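Local coordinates for protein histone-lysine N-methyltransferase, H3 lysine-9 specific SUVH6 (Arabidopsis thaliana, PDB 6A5M) that catalyses methyl transfer to a lysine of histone H3 and carries an SRA domain, a family module that generally recognises methylated DNA, at residues T109-S114 and V171-G176; C290-R295 and R302-V307. The protein carries 1 engineered substitution. All coordinates share one frame; numbering follows the deposited sequence.

Interaction 1. Residues T109-S114 and V171-G176; sequences TSIVAS and VRVIRG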
loop_
_atom_site.group_PDB
_atom_site.type_symbol
_atom_site.label_atom_id
_atom_site.label_comp_id
_atom_site.label_asym_id
_atom_site.label_seq_id
_atom_site.Cartn_x
_atom_site.Cartn_y
_atom_site.Cartn_z
ATOM N N THR A 109 20.900 17.987 3.498
ATOM C CA THR A 109 20.323 17.190 2.431
ATOM C C THR A 109 18.895 16.844 2.784
ATOM O O THR A 109 18.034 16.738 1.899
ATOM C CB THR A 109 21.086 15.893 2.194
ATOM O OG1 THR A 109 21.121 15.137 3.410
ATOM C CG2 THR A 109 22.501 16.188 1.736
ATOM N N SER A 110 18.633 16.667 4.077
ATOM C CA SER A 110 17.335 16.107 4.455
ATOM C C SER A 110 16.860 16.550 5.835
ATOM O O SER A 110 17.664 16.614 6.758
ATOM C CB SER A 110 17.409 14.578 4.408
ATOM O OG SER A 110 16.118 14.000 4.398
ATOM N N ILE A 111 15.564 16.841 5.983
ATOM C CA ILE A 111 15.016 17.062 7.323
ATOM C C ILE A 111 13.729 16.287 7.601
ATOM O O ILE A 111 12.913 16.048 6.709
ATOM C CB ILE A 111 14.736 18.559 7.611
ATOM C CG1 ILE A 111 13.726 19.134 6.628
ATOM C CG2 ILE A 111 16.012 19.371 7.571
ATOM C CD1 ILE A 111 13.295 20.536 7.005
ATOM N N VAL A 112 13.569 15.905 8.864
ATOM C CA VAL A 112 12.374 15.244 9.339
ATOM C C VAL A 112 11.620 16.217 10.235
ATOM O O VAL A 112 11.967 16.428 11.400
ATOM C CB VAL A 112 12.701 13.928 10.102
ATOM C CG1 VAL A 112 11.461 13.348 10.753
ATOM C CG2 VAL A 112 13.359 12.895 9.158
ATOM N N ALA A 113 10.612 16.844 9.644
ATOM C CA ALA A 113 9.650 17.644 10.373
ATOM C C ALA A 113 8.670 16.716 11.027
ATOM O O ALA A 113 7.579 16.445 10.480
ATOM C CB ALA A 113 8.922 18.615 9.454
ATOM N N SER A 114 9.061 16.196 12.183
ATOM C CA SER A 114 8.127 15.407 12.983
ATOM C C SER A 114 7.132 16.252 13.819
ATOM O O SER A 114 7.572 17.067 14.645
ATOM C CB SER A 114 8.910 14.420 13.896
ATOM O OG SER A 114 9.201 15.057 15.122
ATOM N N VAL A 171 16.590 20.892 -0.221
ATOM C CA VAL A 171 16.492 20.088 0.998
ATOM C C VAL A 171 15.284 19.139 0.919
ATOM O O VAL A 171 14.170 19.581 0.625
ATOM C CB VAL A 171 16.352 20.983 2.232
ATOM C CG1 VAL A 171 16.336 20.144 3.517
ATOM C CG2 VAL A 171 17.467 22.005 2.265
ATOM N N ARG A 172 15.494 17.846 1.162
ATOM C CA ARG A 172 14.370 16.906 1.210
ATOM C C ARG A 172 13.587 17.069 2.509
ATOM O O ARG A 172 14.178 17.148 3.584
ATOM C CB ARG A 172 14.847 15.461 1.072
ATOM C CG ARG A 172 15.280 15.091 -0.340
ATOM C CD ARG A 172 15.595 13.607 -0.474
ATOM N NE ARG A 172 16.679 13.201 0.413
ATOM C CZ ARG A 172 17.972 13.385 0.153
ATOM N NH1 ARG A 172 18.361 13.981 -0.973
ATOM N NH2 ARG A 172 18.877 12.987 1.031
ATOM N N VAL A 173 12.261 17.143 2.411
ATOM C CA VAL A 173 11.447 17.221 3.616
ATOM C C VAL A 173 10.607 15.964 3.808
ATOM O O VAL A 173 9.893 15.516 2.907
ATOM C CB VAL A 173 10.533 18.454 3.620
ATOM C CG1 VAL A 173 9.556 18.384 4.796
ATOM C CG2 VAL A 173 11.373 19.713 3.730
ATOM N N ILE A 174 10.739 15.391 4.999
ATOM C CA ILE A 174 9.956 14.235 5.405
ATOM C C ILE A 174 9.093 14.645 6.580
ATOM O O ILE A 174 9.587 15.073 7.620
ATOM C CB ILE A 174 10.839 13.034 5.804
ATOM C CG1 ILE A 174 11.521 12.424 4.571
ATOM C CG2 ILE A 174 10.011 11.980 6.468
ATOM C CD1 ILE A 174 12.811 13.069 4.216
ATOM N N ARG A 175 7.792 14.530 6.391
ATOM C CA ARG A 175 6.828 14.907 7.393
ATOM C C ARG A 175 6.552 13.706 8.296
ATOM O O ARG A 175 6.168 12.636 7.819
ATOM C CB ARG A 175 5.562 15.407 6.703
ATOM C CG ARG A 175 4.632 16.227 7.562
ATOM C CD ARG A 175 3.610 16.968 6.691
ATOM N NE ARG A 175 3.058 16.145 5.611
ATOM C CZ ARG A 175 2.036 15.308 5.766
ATOM N NH1 ARG A 175 1.471 15.164 6.959
ATOM N NH2 ARG A 175 1.578 14.608 4.740
ATOM N N GLY A 176 6.776 13.865 9.595
ATOM C CA GLY A 176 6.533 12.781 10.530
ATOM C C GLY A 176 5.412 13.063 11.514
ATOM O O GLY A 176 5.472 14.014 12.285
#
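I111 and V173 lie side by side where the near-parallel (25°) strands 109-114 and 171-176 pair, their branches meeting at I111 CG1 and V173 CG2, 3.8 Å apart. Their ladder consists of R172 N to T109 O, I111 N to R172 O, I174 N to I111 O, G176 N to A113 O and, weakly, A113 N to I174 O. On the other face, I174 CD1 packs 3.4 Å from S110 OG, a hydroxyl held by H90. R172 bends at chi3 (-60°), leaving T109 O over the centre of one guanidinium face, 3.8 Å above the plane. The guanidinium's own N-H groups go to the carbonyls of I65, G67 and I89. Replacing R172 by alanine would probably deprive the I65 and G67 carbonyls of these donors, leave I89 O with the weak bond from S110 OG, and take away the flat group over T109 O. Toward S114 side-chain cover thins, since S114 is exposed and G176 has no side chain, yet the backbones draw closest, with a CA-H...O contact of 3.1 Å from S114 CA to G176 O. R175 barely touches strand 109-114; its NE forms a salt bridge with D193 and its guanidinium a cation-pi contact with Y117. Backbone bonds thus hold this pair in the SRA sheet, while a buried arginine satisfied chiefly by carbonyl oxygens links it to nearby loops.

Interaction 2. Residues C290-R295 and R302-V307; sequences CCCTTR and RVCACV. With ZN (zinc ion), chain D; ZN (zinc ion), chain B.
C290 and C304 each carry SG opposite the backbone N (chi1 -159° and 175°), whereas the SG of C292 folds back beside its own N (chi1 -48°); these settings aim the sulfurs at the zinc of chain D. C290 SG binds it at 2.1 Å, C292 SG at 2.4 Å and, from the facing segment, C304 SG at 2.2 Å; C296 supplies the fourth sulfur. C292 SG also lies 3.6 Å from C304 CB. C306, in the first turn of helix 305-309, sends its SG 2.3 Å to the zinc of chain B, a site shared with C332 and C336. C290 SG lies 2.6 Å from this zinc as well, but its CB is modelled implausibly close to the metal, so a thiolate bridge is doubtful. C304 is the N-cap residue of that helix, and its sulfur accepts a weak bond from V307 N. A water accepts from C291 N at 2.8 Å and from A305 N, and donates to V303 O. The closely set zincs and clustered cysteines are consistent with the triangular Zn3Cys9 cluster of Pre-SET domains. The segments' mutual position rests mainly on zinc-sulfur bonds; the metals would probably favour the thiolate form of these cysteines.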
loop_
_atom_site.group_PDB
_atom_site.type_symbol
_atom_site.label_atom_id
_atom_site.label_comp_id
_atom_site.label_asym_id
_atom_site.label_seq_id
_atom_site.Cartn_x
_atom_site.Cartn_y
_atom_site.Cartn_z
ATOM N N CYS A 290 -14.802 -25.099 12.924
ATOM C CA CYS A 290 -13.836 -24.740 13.939
ATOM C C CYS A 290 -14.340 -24.973 15.355
ATOM O O CYS A 290 -15.540 -24.915 15.621
ATOM C CB CYS A 290 -13.455 -23.276 13.772
ATOM S SG CYS A 290 -11.886 -22.874 14.546
ATOM N N CYS A 291 -13.405 -25.239 16.260
ATOM C CA CYS A 291 -13.737 -25.493 17.655
ATOM C C CYS A 291 -12.926 -24.569 18.558
ATOM O O CYS A 291 -11.996 -24.998 19.241
ATOM C CB CYS A 291 -13.467 -26.954 18.015
ATOM S SG CYS A 291 -14.856 -28.069 17.708
ATOM N N CYS A 292 -13.301 -23.295 18.547
ATOM C CA CYS A 292 -12.672 -22.273 19.366
ATOM C C CYS A 292 -13.766 -21.276 19.712
ATOM O O CYS A 292 -14.470 -20.792 18.827
ATOM C CB CYS A 292 -11.508 -21.594 18.628
ATOM S SG CYS A 292 -10.317 -22.709 17.803
ATOM N N THR A 293 -13.932 -20.981 20.995
ATOM C CA THR A 293 -15.008 -20.090 21.414
ATOM C C THR A 293 -14.584 -18.627 21.362
ATOM O O THR A 293 -15.398 -17.721 21.542
ATOM C CB THR A 293 -15.490 -20.413 22.827
ATOM O OG1 THR A 293 -16.667 -19.643 23.104
ATOM C CG2 THR A 293 -14.408 -20.084 23.848
ATOM N N THR A 294 -13.300 -18.400 21.120
ATOM C CA THR A 294 -12.799 -17.045 20.993
ATOM C C THR A 294 -11.880 -16.920 19.783
ATOM O O THR A 294 -11.743 -17.870 19.020
ATOM C CB THR A 294 -12.046 -16.616 22.236
ATOM O OG1 THR A 294 -11.673 -15.244 22.087
ATOM C CG2 THR A 294 -10.798 -17.477 22.417
ATOM N N ARG A 295 -11.252 -15.758 19.618
ATOM C CA ARG A 295 -10.356 -15.530 18.482
ATOM C C ARG A 295 -9.330 -16.642 18.328
ATOM O O ARG A 295 -8.642 -17.003 19.289
ATOM C CB ARG A 295 -9.616 -14.192 18.608
ATOM C CG ARG A 295 -10.473 -12.988 18.917
ATOM C CD ARG A 295 -9.612 -11.745 18.901
ATOM N NE ARG A 295 -10.396 -10.520 19.010
ATOM C CZ ARG A 295 -9.927 -9.302 18.746
ATOM N NH1 ARG A 295 -10.714 -8.242 18.883
ATOM N NH2 ARG A 295 -8.673 -9.142 18.343
ATOM N N ARG A 302 -5.355 -25.584 22.437
ATOM C CA ARG A 302 -6.239 -26.632 21.960
ATOM C C ARG A 302 -6.310 -26.528 20.453
ATOM O O ARG A 302 -5.991 -25.496 19.909
ATOM C CB ARG A 302 -7.618 -26.526 22.610
ATOM C CG ARG A 302 -8.391 -27.848 22.750
ATOM C CD ARG A 302 -7.695 -28.938 23.566
ATOM N NE ARG A 302 -8.637 -29.660 24.409
ATOM C CZ ARG A 302 -8.815 -30.973 24.385
ATOM N NH1 ARG A 302 -8.107 -31.731 23.560
ATOM N NH2 ARG A 302 -9.709 -31.525 25.196
ATOM N N VAL A 303 -6.678 -27.606 19.772
ATOM C CA VAL A 303 -6.613 -27.648 18.321
ATOM C C VAL A 303 -7.547 -26.672 17.616
ATOM O O VAL A 303 -8.721 -26.638 17.899
ATOM C CB VAL A 303 -6.909 -29.076 17.807
ATOM C CG1 VAL A 303 -6.991 -29.127 16.287
ATOM C CG2 VAL A 303 -5.844 -30.034 18.283
ATOM N N CYS A 304 -7.010 -25.939 16.648
ATOM C CA CYS A 304 -7.853 -25.197 15.717
ATOM C C CYS A 304 -7.626 -25.740 14.307
ATOM O O CYS A 304 -6.538 -25.598 13.749
ATOM C CB CYS A 304 -7.559 -23.694 15.761
ATOM S SG CYS A 304 -8.479 -22.745 14.510
ATOM N N ALA A 305 -8.654 -26.370 13.748
ATOM C CA ALA A 305 -8.580 -26.983 12.421
ATOM C C ALA A 305 -8.208 -25.973 11.344
ATOM O O ALA A 305 -7.486 -26.286 10.396
ATOM C CB ALA A 305 -9.897 -27.636 12.078
ATOM N N CYS A 306 -8.707 -24.754 11.495
ATOM C CA CYS A 306 -8.482 -23.734 10.491
ATOM C C CYS A 306 -7.020 -23.280 10.478
ATOM O O CYS A 306 -6.489 -22.940 9.423
ATOM C CB CYS A 306 -9.446 -22.574 10.722
ATOM S SG CYS A 306 -11.188 -23.135 10.633
ATOM N N VAL A 307 -6.354 -23.321 11.630
ATOM C CA VAL A 307 -4.912 -23.055 11.677
ATOM C C VAL A 307 -4.108 -24.163 10.983
ATOM O O VAL A 307 -3.072 -23.898 10.364
ATOM C CB VAL A 307 -4.411 -22.899 13.132
ATOM C CG1 VAL A 307 -2.892 -22.765 13.178
ATOM C CG2 VAL A 307 -5.080 -21.707 13.790
HETATM ZN ZN ZN D . -10.256 -21.888 15.521
HETATM ZN ZN ZN B . -12.354 -21.823 12.174
HETATM O O HOH W 1 -11.127 -26.822 15.874
#

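How the interactions relate
Interaction 1 and interaction 2 share no element: their centres are 47 Å apart, their nearest atoms about 27 Å, and they lie on opposite sides of the chain's centre. The first, at 109-114 with 171-176, is largely buried, nine of its twelve touching residues being so, and lies in the SRA domain. The second, at 290-295 with 302-307, is only partly buried and lies in the Pre-SET region. Contact area follows suit, 547 Å² against 206 Å². A sheet supplies regular backbone pairing in one; in the other, a loop and a helix start are joined by metal ligation and one water.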